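Local coordinates for putative hexose oxidase (Nonomuraea sp. ATCC 39727, PDB 5AWV), which probably oxidises the sugar of teicoplanin-type glycopeptides as an FAD-dependent hexose oxidase, with the flavin covalently held, at residues P58-H62 / E76-K82; F93-V97 / H516-S520; S364-A368 / V445-Y449; G392-G396 / I429-N434. One frame throughout, in Å; residues are numbered along the deposited sequence.

Interaction 1 (P58-H62 / E76-K82); sequences PDYIH and ETVRTGK
K82 runs extended as far as CE and then turns at its last torsion (chi4 -56°), which swings NZ onto the carboxylate of D59; D59 CG lies beside its own backbone N, opposite the carbonyl carbon (chi1 -66°), and presents OD2 to the lysine. In the resulting salt bridge K82 NZ meets D59 OD2 (2.7 Å) nearly end-on to the C-O bond, the two side chains crossing at about a right angle. Y60 points its hydroxyl at the helix. Y60 OH lies 3.2 Å from E76 OE1, an oxygen whose salt bridge is to K34, and K34 also makes a cation-pi contact with the Y60 ring. A water in the plane of that ring, 2.7 Å from Y60 OH, donates to T80 OG1. T80 OG1 in turn donates to E76 O (2.9 Å), which T80 N grips from the opposite face of the carbonyl. K82 CD comes up obliquely to Y60 CE1. G81, at positive phi, leaves the helix in a Schellman motif, and the chain then brings K82 back toward the strand. Helix 67-80 is thereby laid against strand 60-63, a strand-helix unit within the FAD-binding domain of the PCMH type.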
# COMPACT_ATOMS: atom_id res chain seq x y z
N PRO A 58 22.69 -2.30 -2.57
CA PRO A 58 23.08 -1.30 -1.61
C PRO A 58 24.39 -1.64 -0.87
O PRO A 58 24.71 -2.82 -0.70
CB PRO A 58 21.89 -1.28 -0.62
CG PRO A 58 21.24 -2.59 -0.81
CD PRO A 58 21.44 -2.99 -2.19
N ASP A 59 25.07 -0.61 -0.38
CA ASP A 59 26.23 -0.80 0.51
C ASP A 59 25.85 -1.58 1.76
O ASP A 59 26.59 -2.46 2.22
CB ASP A 59 26.84 0.54 0.91
CG ASP A 59 27.45 1.31 -0.28
OD1 ASP A 59 27.69 0.74 -1.38
OD2 ASP A 59 27.70 2.49 -0.11
N TYR A 60 24.70 -1.22 2.36
CA TYR A 60 24.21 -2.02 3.45
C TYR A 60 22.72 -1.86 3.53
O TYR A 60 22.19 -0.89 2.95
CB TYR A 60 24.85 -1.67 4.82
CG TYR A 60 24.83 -0.24 5.29
CD1 TYR A 60 25.82 0.69 4.86
CD2 TYR A 60 23.87 0.20 6.21
CE1 TYR A 60 25.79 2.02 5.32
CE2 TYR A 60 23.84 1.48 6.61
CZ TYR A 60 24.80 2.41 6.18
OH TYR A 60 24.67 3.74 6.65
N ILE A 61 22.08 -2.76 4.26
CA ILE A 61 20.68 -2.59 4.66
C ILE A 61 20.61 -2.46 6.21
O ILE A 61 21.11 -3.29 6.93
CB ILE A 61 19.86 -3.79 4.11
CG1 ILE A 61 20.02 -3.82 2.60
CG2 ILE A 61 18.38 -3.69 4.46
CD1 ILE A 61 19.57 -5.06 1.88
N HIS A 62 19.99 -1.40 6.69
CA HIS A 62 19.94 -1.08 8.09
C HIS A 62 18.58 -1.47 8.66
O HIS A 62 17.52 -0.83 8.34
CB HIS A 62 20.20 0.42 8.20
CG HIS A 62 20.92 0.85 9.42
ND1 HIS A 62 21.58 2.06 9.51
CD2 HIS A 62 21.03 0.27 10.64
CE1 HIS A 62 22.08 2.19 10.72
NE2 HIS A 62 21.75 1.12 11.43
N GLU A 76 23.33 9.01 9.82
CA GLU A 76 24.43 8.36 9.17
C GLU A 76 24.51 8.48 7.64
O GLU A 76 25.61 8.69 7.08
CB GLU A 76 24.52 6.89 9.59
CG GLU A 76 25.78 6.25 9.02
CD GLU A 76 26.12 4.89 9.60
OE1 GLU A 76 26.93 4.22 8.93
OE2 GLU A 76 25.57 4.48 10.67
N THR A 77 23.37 8.37 6.95
CA THR A 77 23.37 8.52 5.53
C THR A 77 23.60 10.02 5.20
O THR A 77 24.12 10.31 4.19
CB THR A 77 22.03 8.05 4.89
OG1 THR A 77 20.96 8.88 5.37
CG2 THR A 77 21.73 6.58 5.26
N VAL A 78 23.11 10.93 6.02
CA VAL A 78 23.34 12.36 5.72
C VAL A 78 24.85 12.68 5.83
O VAL A 78 25.44 13.30 4.96
CB VAL A 78 22.61 13.26 6.66
CG1 VAL A 78 22.82 14.74 6.24
CG2 VAL A 78 21.14 13.00 6.61
N ARG A 79 25.46 12.14 6.87
CA ARG A 79 26.86 12.38 7.20
C ARG A 79 27.79 11.74 6.13
O ARG A 79 28.72 12.40 5.69
CB ARG A 79 27.13 11.99 8.68
CG ARG A 79 28.57 11.81 9.11
CD ARG A 79 29.16 10.42 8.81
NE ARG A 79 29.60 9.65 10.00
CZ ARG A 79 30.37 8.54 9.97
NH1 ARG A 79 30.80 8.01 8.83
NH2 ARG A 79 30.69 7.95 11.12
N THR A 80 27.51 10.53 5.66
CA THR A 80 28.30 9.89 4.57
C THR A 80 27.87 10.29 3.17
O THR A 80 28.49 9.88 2.17
CB THR A 80 28.23 8.35 4.63
OG1 THR A 80 26.84 7.91 4.63
CG2 THR A 80 28.88 7.84 5.86
N GLY A 81 26.80 11.09 3.06
CA GLY A 81 26.23 11.40 1.75
C GLY A 81 25.84 10.17 0.94
O GLY A 81 26.05 10.14 -0.28
N LYS A 82 25.27 9.16 1.60
CA LYS A 82 24.81 7.95 0.91
C LYS A 82 23.29 8.08 0.54
O LYS A 82 22.47 8.51 1.36
CB LYS A 82 25.12 6.70 1.73
CG LYS A 82 26.57 6.22 1.56
CD LYS A 82 26.77 4.91 2.33
CE LYS A 82 28.24 4.53 2.53
NZ LYS A 82 28.91 4.46 1.21
O HOH W 1 26.51 5.43 5.59

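Interaction 2 (F93-V97 / H516-S520); sequences FEDFV and HHALS. With FAD (flavin-adenine dinucleotide), chain M; N1L (2-amino-2-deoxy-beta-D-glucopyranuronic acid), chain B.
Aromatic stacking dominates: the F96 and H517 rings lie face to face, centroids 3.8 Å apart and planes only 12° from parallel, with H517 ND1 over the centre of the phenyl ring and F96 CD2 over the centre of the imidazole. F96 CB adds a CH-pi contact to the same imidazole face, while S520 CB lies over the opposite one, so the histidine ring is sandwiched. H517 takes up this position with CG between its backbone N and carbonyl carbon (chi1 55°), and its NE2 is hydrogen-bonded to G218 O, which would fix the rotation of the ring. Apolar contacts extend the stack: A518 CB approaches F96 CE1 obliquely, and L519 CB comes within 4.0 Å of F96 CZ. Among polar contacts, one water receives A518 N-H and donates to D95 OD1 (2.9 Å), bridging the segments. H517 N donates almost straight to S520 OG (3.1 Å, 169°), within the turn whose S520 lies on the ring face away from F96. Cofactor contacts complete the set. The ribose oxygen FAD O3B sits at the F96 ring edge, 3.4 Å from F96 CB, and F93 CE1 meets FAD C9 at 3.6 Å. The stack thus forms part of the wall of the FAD pocket, joining the FAD-binding domain to the berberine-like C-terminal region.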
# COMPACT_ATOMS: atom_id res chain seq x y z
N PHE A 93 5.45 -0.08 -6.91
CA PHE A 93 5.21 -0.37 -8.35
C PHE A 93 6.38 0.09 -9.20
O PHE A 93 6.49 -0.31 -10.38
CB PHE A 93 3.99 0.34 -8.94
CG PHE A 93 2.67 -0.31 -8.63
CD1 PHE A 93 2.52 -1.17 -7.55
CD2 PHE A 93 1.57 0.04 -9.38
CE1 PHE A 93 1.31 -1.71 -7.26
CE2 PHE A 93 0.35 -0.53 -9.14
CZ PHE A 93 0.21 -1.39 -8.06
N GLU A 94 7.25 0.90 -8.59
CA GLU A 94 8.39 1.52 -9.28
C GLU A 94 9.70 1.20 -8.56
O GLU A 94 9.72 0.56 -7.53
CB GLU A 94 8.20 3.06 -9.41
CG GLU A 94 7.47 3.46 -10.66
CD GLU A 94 8.26 3.17 -11.93
OE1 GLU A 94 9.42 2.71 -11.82
OE2 GLU A 94 7.73 3.43 -13.01
N ASP A 95 10.80 1.63 -9.15
CA ASP A 95 12.17 1.40 -8.64
C ASP A 95 12.61 2.39 -7.55
O ASP A 95 13.80 2.68 -7.45
CB ASP A 95 13.20 1.49 -9.78
CG ASP A 95 13.38 2.92 -10.29
OD1 ASP A 95 12.56 3.87 -9.94
OD2 ASP A 95 14.35 3.07 -11.06
N PHE A 96 11.71 2.82 -6.69
CA PHE A 96 12.04 3.85 -5.73
C PHE A 96 13.01 3.31 -4.67
O PHE A 96 13.80 4.08 -4.10
CB PHE A 96 10.82 4.40 -5.03
CG PHE A 96 9.80 5.06 -5.92
CD1 PHE A 96 10.04 5.40 -7.26
CD2 PHE A 96 8.57 5.41 -5.37
CE1 PHE A 96 9.07 6.05 -8.00
CE2 PHE A 96 7.60 6.05 -6.14
CZ PHE A 96 7.84 6.36 -7.47
N VAL A 97 12.95 2.02 -4.38
CA VAL A 97 13.82 1.42 -3.40
C VAL A 97 14.91 0.60 -4.07
O VAL A 97 16.06 0.69 -3.61
CB VAL A 97 13.02 0.51 -2.43
CG1 VAL A 97 13.90 -0.14 -1.38
CG2 VAL A 97 11.91 1.36 -1.78
N HIS A 516 14.36 11.27 -1.82
CA HIS A 516 14.03 11.45 -3.20
C HIS A 516 14.06 10.14 -4.03
O HIS A 516 14.68 9.19 -3.65
CB HIS A 516 14.93 12.57 -3.86
CG HIS A 516 16.36 12.18 -4.05
ND1 HIS A 516 16.82 11.60 -5.20
CD2 HIS A 516 17.42 12.24 -3.20
CE1 HIS A 516 18.11 11.31 -5.07
NE2 HIS A 516 18.49 11.67 -3.85
N HIS A 517 13.38 10.19 -5.17
CA HIS A 517 13.23 9.11 -6.14
C HIS A 517 12.58 9.65 -7.38
O HIS A 517 12.29 10.84 -7.44
CB HIS A 517 12.47 7.93 -5.51
CG HIS A 517 11.13 8.28 -4.92
ND1 HIS A 517 10.07 8.70 -5.69
CD2 HIS A 517 10.69 8.27 -3.64
CE1 HIS A 517 9.01 8.88 -4.91
NE2 HIS A 517 9.36 8.63 -3.66
N ALA A 518 12.31 8.80 -8.40
CA ALA A 518 11.78 9.25 -9.73
C ALA A 518 10.55 10.23 -9.87
O ALA A 518 10.48 11.04 -10.79
CB ALA A 518 11.64 8.05 -10.68
N LEU A 519 9.65 10.18 -8.91
CA LEU A 519 8.42 10.91 -8.85
C LEU A 519 8.31 11.50 -7.40
O LEU A 519 7.23 11.54 -6.81
CB LEU A 519 7.25 9.93 -9.07
CG LEU A 519 7.14 9.29 -10.46
CD1 LEU A 519 5.99 8.32 -10.42
CD2 LEU A 519 6.94 10.37 -11.53
N SER A 520 9.43 12.00 -6.86
CA SER A 520 9.43 12.73 -5.57
C SER A 520 9.17 14.21 -5.75
O SER A 520 9.57 14.84 -6.73
CB SER A 520 10.67 12.44 -4.77
OG SER A 520 11.84 12.90 -5.49
PA FAD M . 7.64 -0.08 -0.19
O1A FAD M . 8.12 -0.56 -1.54
O2A FAD M . 8.25 -0.57 1.04
O5B FAD M . 7.60 1.50 -0.15
C5B FAD M . 6.98 2.32 -1.20
C4B FAD M . 7.52 3.71 -1.15
O4B FAD M . 7.25 4.38 0.09
C3B FAD M . 9.03 3.86 -1.36
O3B FAD M . 9.43 5.12 -1.97
C2B FAD M . 9.48 3.77 0.06
O2B FAD M . 10.77 4.28 0.20
C1B FAD M . 8.44 4.54 0.80
N9A FAD M . 8.34 4.11 2.18
C8A FAD M . 8.15 2.89 2.69
N7A FAD M . 8.03 2.92 4.04
C5A FAD M . 8.14 4.19 4.41
C6A FAD M . 8.18 4.90 5.71
N6A FAD M . 8.06 4.19 6.82
N1A FAD M . 8.31 6.26 5.66
C2A FAD M . 8.45 6.94 4.48
N3A FAD M . 8.47 6.35 3.26
C4A FAD M . 8.37 4.99 3.21
N1 FAD M . -2.81 -0.04 -3.11
C2 FAD M . -4.10 0.24 -2.78
O2 FAD M . -4.39 1.39 -2.37
N3 FAD M . -5.08 -0.67 -2.84
C4 FAD M . -4.83 -1.97 -3.11
O4 FAD M . -5.75 -2.82 -3.12
C4X FAD M . -3.46 -2.37 -3.44
N5 FAD M . -3.11 -3.67 -3.73
C5X FAD M . -1.82 -4.06 -3.95
C6 FAD M . -1.55 -5.43 -4.16
C7 FAD M . -0.20 -5.72 -4.48
C7M FAD M . 0.18 -7.20 -4.77
C8 FAD M . 0.91 -4.69 -4.48
C8M FAD M . 2.37 -5.08 -4.55
C9 FAD M . 0.56 -3.35 -4.19
C9A FAD M . -0.74 -3.00 -3.95
N10 FAD M . -1.13 -1.67 -3.68
C10 FAD M . -2.44 -1.32 -3.39
C1' FAD M . -0.13 -0.56 -3.71
C2' FAD M . 0.42 -0.22 -2.37
O2' FAD M . -0.56 0.58 -1.74
C3' FAD M . 1.62 0.60 -2.67
O3' FAD M . 2.47 -0.24 -3.45
C4' FAD M . 2.33 1.01 -1.34
O4' FAD M . 3.14 2.15 -1.65
C5' FAD M . 3.21 -0.13 -0.90
O5' FAD M . 3.79 0.17 0.39
P FAD M . 4.96 -0.73 0.92
O1P FAD M . 5.32 -0.33 2.27
O2P FAD M . 4.68 -2.20 0.78
O3P FAD M . 6.05 -0.45 -0.21
C1 N1L B . -2.39 -6.49 -7.67
C2 N1L B . -1.87 -6.07 -9.14
C3 N1L B . -1.46 -4.59 -9.23
C4 N1L B . -2.64 -3.76 -8.78
C5 N1L B . -2.91 -4.04 -7.27
C6 N1L B . -4.02 -3.14 -6.68
N2 N1L B . -0.75 -6.88 -9.61
O3 N1L B . -1.13 -4.19 -10.64
O4 N1L B . -2.42 -2.29 -9.05
O5 N1L B . -3.35 -5.45 -7.11
O6B N1L B . -5.34 -3.66 -6.79
O6A N1L B . -4.10 -1.95 -7.36
O HOH W 2 13.65 6.16 -8.44

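Interaction 3 (S364-A368 / V445-Y449); sequences SKTKA and VRKLY. With N1L (2-amino-2-deoxy-beta-D-glucopyranuronic acid), chain B.
The contact belongs to the helix-on-sheet packing beside the sugar site: helix 438-452 lies on strand 363-371, and the axes of residues 364-368 and 445-449 approach to 9.5 Å, running within 9° of parallel. K367 and Y449 carry most of it. The lysine bends at its third and fourth torsions, folding its chain over one face of the tyrosine ring, where CE stands 3.2 Å above the plane and toward the rim. K367 NZ is 4.4 Å from the ring centroid, a cation-pi contact, and it also forms salt bridges with D475 and D477, so the ammonium is shared between carboxylates and the aromatic face. At the far end of the ring, Y449 OH donates to A368 O (2.6 Å), the donor tilted 32° from the carbonyl plane. A water accepts from A368 N and donates to the same hydroxyl, giving the strand backbone two links to the phenol. V445 CG1 is wedged against the aliphatic parts of two lysines, 3.9 Å from K365 CG and 4.0 Å from K367 CD. On the other side of the strand T366 turns to the bound aminoglucuronic acid, T366 OG1 lying 2.7 Å from N1L O3. D477 also binds R446, and Y449 meets the rings of Y428 and Y453. Strand 363-371 is an edge strand, within this chain, of the seven-stranded antiparallel sheet, with strand 424-432 beside it and helix 438-452 packed on both, V445 touching T430 and L448 touching Y428.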
# COMPACT_ATOMS: atom_id res chain seq x y z
N SER A 364 6.31 -6.99 -13.60
CA SER A 364 5.09 -6.41 -14.11
C SER A 364 5.22 -4.91 -14.27
O SER A 364 6.12 -4.28 -13.70
CB SER A 364 3.94 -6.80 -13.16
OG SER A 364 4.04 -6.08 -11.95
N LYS A 365 4.33 -4.33 -15.04
CA LYS A 365 4.18 -2.88 -15.16
C LYS A 365 2.71 -2.55 -15.13
O LYS A 365 1.92 -3.13 -15.92
CB LYS A 365 4.75 -2.40 -16.49
CG LYS A 365 4.48 -0.98 -16.88
CD LYS A 365 5.28 -0.07 -16.06
CE LYS A 365 5.16 1.36 -16.52
NZ LYS A 365 5.85 2.21 -15.52
N THR A 366 2.32 -1.63 -14.25
CA THR A 366 0.99 -1.20 -14.13
C THR A 366 0.97 0.30 -14.36
O THR A 366 1.84 1.04 -13.85
CB THR A 366 0.43 -1.50 -12.73
OG1 THR A 366 0.40 -2.88 -12.47
CG2 THR A 366 -0.99 -0.96 -12.58
N LYS A 367 0.06 0.76 -15.18
CA LYS A 367 -0.18 2.16 -15.45
C LYS A 367 -1.58 2.44 -14.96
O LYS A 367 -2.39 1.50 -14.86
CB LYS A 367 0.00 2.49 -16.93
CG LYS A 367 1.35 2.05 -17.45
CD LYS A 367 1.62 2.20 -18.91
CE LYS A 367 1.51 3.62 -19.37
NZ LYS A 367 2.65 4.48 -18.92
N ALA A 368 -1.91 3.67 -14.64
CA ALA A 368 -3.21 3.93 -13.92
C ALA A 368 -3.85 5.28 -14.25
O ALA A 368 -3.19 6.21 -14.73
CB ALA A 368 -2.91 3.88 -12.40
N VAL A 445 1.66 -2.47 -23.17
CA VAL A 445 0.86 -1.71 -22.15
C VAL A 445 0.91 -0.21 -22.42
O VAL A 445 -0.11 0.50 -22.25
CB VAL A 445 1.33 -2.13 -20.73
CG1 VAL A 445 2.62 -1.43 -20.33
CG2 VAL A 445 0.25 -1.89 -19.73
N ARG A 446 2.07 0.29 -22.89
CA ARG A 446 2.22 1.67 -23.23
C ARG A 446 1.37 2.05 -24.43
O ARG A 446 0.80 3.14 -24.46
CB ARG A 446 3.68 2.11 -23.44
CG ARG A 446 4.48 2.05 -22.17
CD ARG A 446 5.97 2.08 -22.44
NE ARG A 446 6.67 2.34 -21.19
CZ ARG A 446 7.96 2.10 -20.98
NH1 ARG A 446 8.73 1.61 -21.95
NH2 ARG A 446 8.48 2.39 -19.80
N LYS A 447 1.22 1.13 -25.39
CA LYS A 447 0.35 1.45 -26.54
C LYS A 447 -1.11 1.49 -26.04
O LYS A 447 -1.82 2.36 -26.42
CB LYS A 447 0.54 0.44 -27.72
CG LYS A 447 -0.30 0.74 -28.94
CD LYS A 447 -0.16 -0.35 -30.03
CE LYS A 447 -1.07 0.04 -31.21
NZ LYS A 447 -2.48 -0.42 -30.93
N LEU A 448 -1.52 0.49 -25.27
CA LEU A 448 -2.86 0.43 -24.67
C LEU A 448 -3.22 1.76 -23.97
O LEU A 448 -4.27 2.39 -24.25
CB LEU A 448 -2.93 -0.73 -23.72
CG LEU A 448 -4.10 -0.77 -22.71
CD1 LEU A 448 -5.41 -0.85 -23.43
CD2 LEU A 448 -3.92 -1.98 -21.81
N TYR A 449 -2.25 2.25 -23.17
CA TYR A 449 -2.48 3.44 -22.36
C TYR A 449 -2.55 4.64 -23.21
O TYR A 449 -3.50 5.38 -23.11
CB TYR A 449 -1.38 3.55 -21.30
CG TYR A 449 -1.63 4.52 -20.18
CD1 TYR A 449 -2.30 4.10 -19.04
CD2 TYR A 449 -0.93 5.73 -20.15
CE1 TYR A 449 -2.37 4.90 -17.90
CE2 TYR A 449 -1.00 6.55 -19.03
CZ TYR A 449 -1.75 6.14 -17.91
OH TYR A 449 -1.83 6.96 -16.81
C1 N1L B . -2.39 -6.49 -7.67
C2 N1L B . -1.87 -6.07 -9.14
C3 N1L B . -1.46 -4.59 -9.23
C4 N1L B . -2.64 -3.76 -8.78
C5 N1L B . -2.91 -4.04 -7.27
C6 N1L B . -4.02 -3.14 -6.68
N2 N1L B . -0.75 -6.88 -9.61
O3 N1L B . -1.13 -4.19 -10.64
O4 N1L B . -2.42 -2.29 -9.05
O5 N1L B . -3.35 -5.45 -7.11
O6B N1L B . -5.34 -3.66 -6.79
O6A N1L B . -4.10 -1.95 -7.36
O HOH W 3 0.20 5.57 -14.92

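Interaction 4 (G392-G396 / I429-N434); sequences GIDYG and ITGWAN. With T55 (8-methylnonanoic acid), chain Z.
Y395 O is gripped by two donors of the neighbouring strand. T430 OG1 reaches it in the carbonyl plane at 2.9 Å, the hydroxyl being swung there by a first torsion that sets OG1 opposite the backbone N (chi1 -174°), whereas G431 N donates from above that plane at 3.1 Å. The return bond of this antiparallel hydrogen-bonded pair, Y395 N to G431 O, is weak at 3.4 Å. Next along, G396 faces T430 as a non-hydrogen-bonded pair, and G396 CA makes a CA-H...O contact with I429 O. Beyond the strand ends, D394 OD2 accepts A433 N in a nearly straight bond (3.0 Å, 171°), and a water donates to the same oxygen while accepting from N434 N; the carboxylate thus holds A433 N directly and N434 N through the water. On the sheet face that carries Y395, opposite the one carrying T430, Y395 CE2 touches I429 CG2 with the methyl at its ring edge, and the hydroxyl beyond is bonded to W399. The acyl chain of 8-methylnonanoic acid lies along this face, T55 CAD 3.5 Å from Y395 CB and 3.3 Å from D394 CB. The polar bonds run between the strands, while the lipid passes over G431, where a side chain would collide with it, and meets G431 O as well as carbon atoms.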
# COMPACT_ATOMS: atom_id res chain seq x y z
N GLY A 392 2.18 -12.71 -27.94
CA GLY A 392 3.45 -12.68 -27.22
C GLY A 392 3.34 -12.12 -25.81
O GLY A 392 4.30 -12.13 -25.08
N ILE A 393 2.15 -11.69 -25.41
CA ILE A 393 1.96 -11.08 -24.10
C ILE A 393 1.53 -12.13 -23.15
O ILE A 393 0.48 -12.75 -23.37
CB ILE A 393 0.90 -9.96 -24.14
CG1 ILE A 393 1.25 -8.99 -25.24
CG2 ILE A 393 0.74 -9.35 -22.73
CD1 ILE A 393 2.67 -8.40 -25.07
N ASP A 394 2.35 -12.40 -22.13
CA ASP A 394 2.03 -13.38 -21.12
C ASP A 394 0.77 -13.08 -20.33
O ASP A 394 -0.09 -13.95 -20.15
CB ASP A 394 3.19 -13.56 -20.12
CG ASP A 394 4.47 -14.18 -20.75
OD1 ASP A 394 4.40 -14.65 -21.89
OD2 ASP A 394 5.53 -14.15 -20.10
N TYR A 395 0.68 -11.86 -19.77
CA TYR A 395 -0.57 -11.39 -19.12
C TYR A 395 -0.72 -9.95 -19.40
O TYR A 395 0.27 -9.22 -19.37
CB TYR A 395 -0.54 -11.56 -17.60
CG TYR A 395 -1.79 -11.03 -16.90
CD1 TYR A 395 -3.01 -11.69 -17.04
CD2 TYR A 395 -1.75 -9.90 -16.07
CE1 TYR A 395 -4.18 -11.22 -16.44
CE2 TYR A 395 -2.89 -9.43 -15.42
CZ TYR A 395 -4.10 -10.06 -15.62
OH TYR A 395 -5.22 -9.62 -14.99
N GLY A 396 -1.92 -9.58 -19.84
CA GLY A 396 -2.25 -8.23 -20.08
C GLY A 396 -3.69 -8.06 -19.64
O GLY A 396 -4.54 -8.97 -19.87
N ILE A 429 -2.38 -3.21 -16.99
CA ILE A 429 -1.45 -4.14 -16.38
C ILE A 429 -0.83 -5.09 -17.38
O ILE A 429 -1.50 -5.56 -18.26
CB ILE A 429 -2.16 -5.02 -15.35
CG1 ILE A 429 -2.82 -4.15 -14.28
CG2 ILE A 429 -1.19 -5.95 -14.58
CD1 ILE A 429 -3.91 -4.86 -13.55
N THR A 430 0.48 -5.28 -17.29
CA THR A 430 1.09 -6.44 -17.99
C THR A 430 2.16 -7.02 -17.11
O THR A 430 2.78 -6.33 -16.30
CB THR A 430 1.64 -5.99 -19.40
OG1 THR A 430 2.12 -7.14 -20.14
CG2 THR A 430 2.81 -5.00 -19.26
N GLY A 431 2.37 -8.33 -17.23
CA GLY A 431 3.36 -9.08 -16.47
C GLY A 431 4.05 -10.10 -17.40
O GLY A 431 3.46 -10.55 -18.40
N TRP A 432 5.31 -10.40 -17.12
CA TRP A 432 6.07 -11.31 -17.99
C TRP A 432 6.94 -12.23 -17.17
O TRP A 432 7.45 -11.84 -16.11
CB TRP A 432 6.82 -10.50 -19.05
CG TRP A 432 7.75 -9.52 -18.49
CD1 TRP A 432 9.08 -9.72 -18.21
CD2 TRP A 432 7.45 -8.18 -18.10
NE1 TRP A 432 9.60 -8.59 -17.65
CE2 TRP A 432 8.63 -7.63 -17.58
CE3 TRP A 432 6.30 -7.39 -18.11
CZ2 TRP A 432 8.70 -6.33 -17.15
CZ3 TRP A 432 6.36 -6.15 -17.62
CH2 TRP A 432 7.54 -5.61 -17.14
N ALA A 433 7.06 -13.48 -17.63
CA ALA A 433 7.80 -14.53 -16.88
C ALA A 433 9.29 -14.46 -17.17
O ALA A 433 10.08 -14.70 -16.29
CB ALA A 433 7.25 -15.92 -17.21
N ASN A 434 9.67 -14.10 -18.39
CA ASN A 434 11.05 -14.04 -18.78
C ASN A 434 11.62 -12.64 -19.02
O ASN A 434 11.21 -11.94 -19.93
CB ASN A 434 11.21 -14.83 -20.08
CG ASN A 434 12.64 -15.18 -20.33
OD1 ASN A 434 13.52 -14.30 -20.49
ND2 ASN A 434 12.92 -16.47 -20.27
CAD T55 Z . 2.59 -13.03 -16.95
CAE T55 Z . 2.97 -13.67 -15.64
CAG T55 Z . 1.94 -13.34 -14.56
CAH T55 Z . 2.00 -11.84 -14.23
CAI T55 Z . 0.84 -11.43 -13.32
CAJ T55 Z . 0.92 -9.94 -12.99
CAK T55 Z . 0.09 -9.69 -11.75
CAL T55 Z . 0.27 -8.27 -11.20
CAF T55 Z . 3.04 -15.17 -15.85
C T55 Z . -0.72 -8.08 -10.04
O T55 Z . -1.47 -9.00 -9.64
O HOH W 4 8.08 -14.24 -20.97

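From the N terminus, interaction 1 closes first, a short loop that joins strand 60-63 to the end of helix 67-80; it touches none of the others, its nearest atoms lying about 7 Å from interaction 2. Interaction 2 closes a loop of more than 400 residues, bringing the flavin-binding region against the C-terminal one. Interaction 3 is nested inside that loop, and interaction 4 inside interaction 3. These last two share the seven-stranded sheet: strands 363-371 and 424-432 are neighbours in it, joined where K365 N meets T430 O, and V445 packs on T430. Interactions 2 and 3 meet where F93 touches T366, both beside the bound aminosugar.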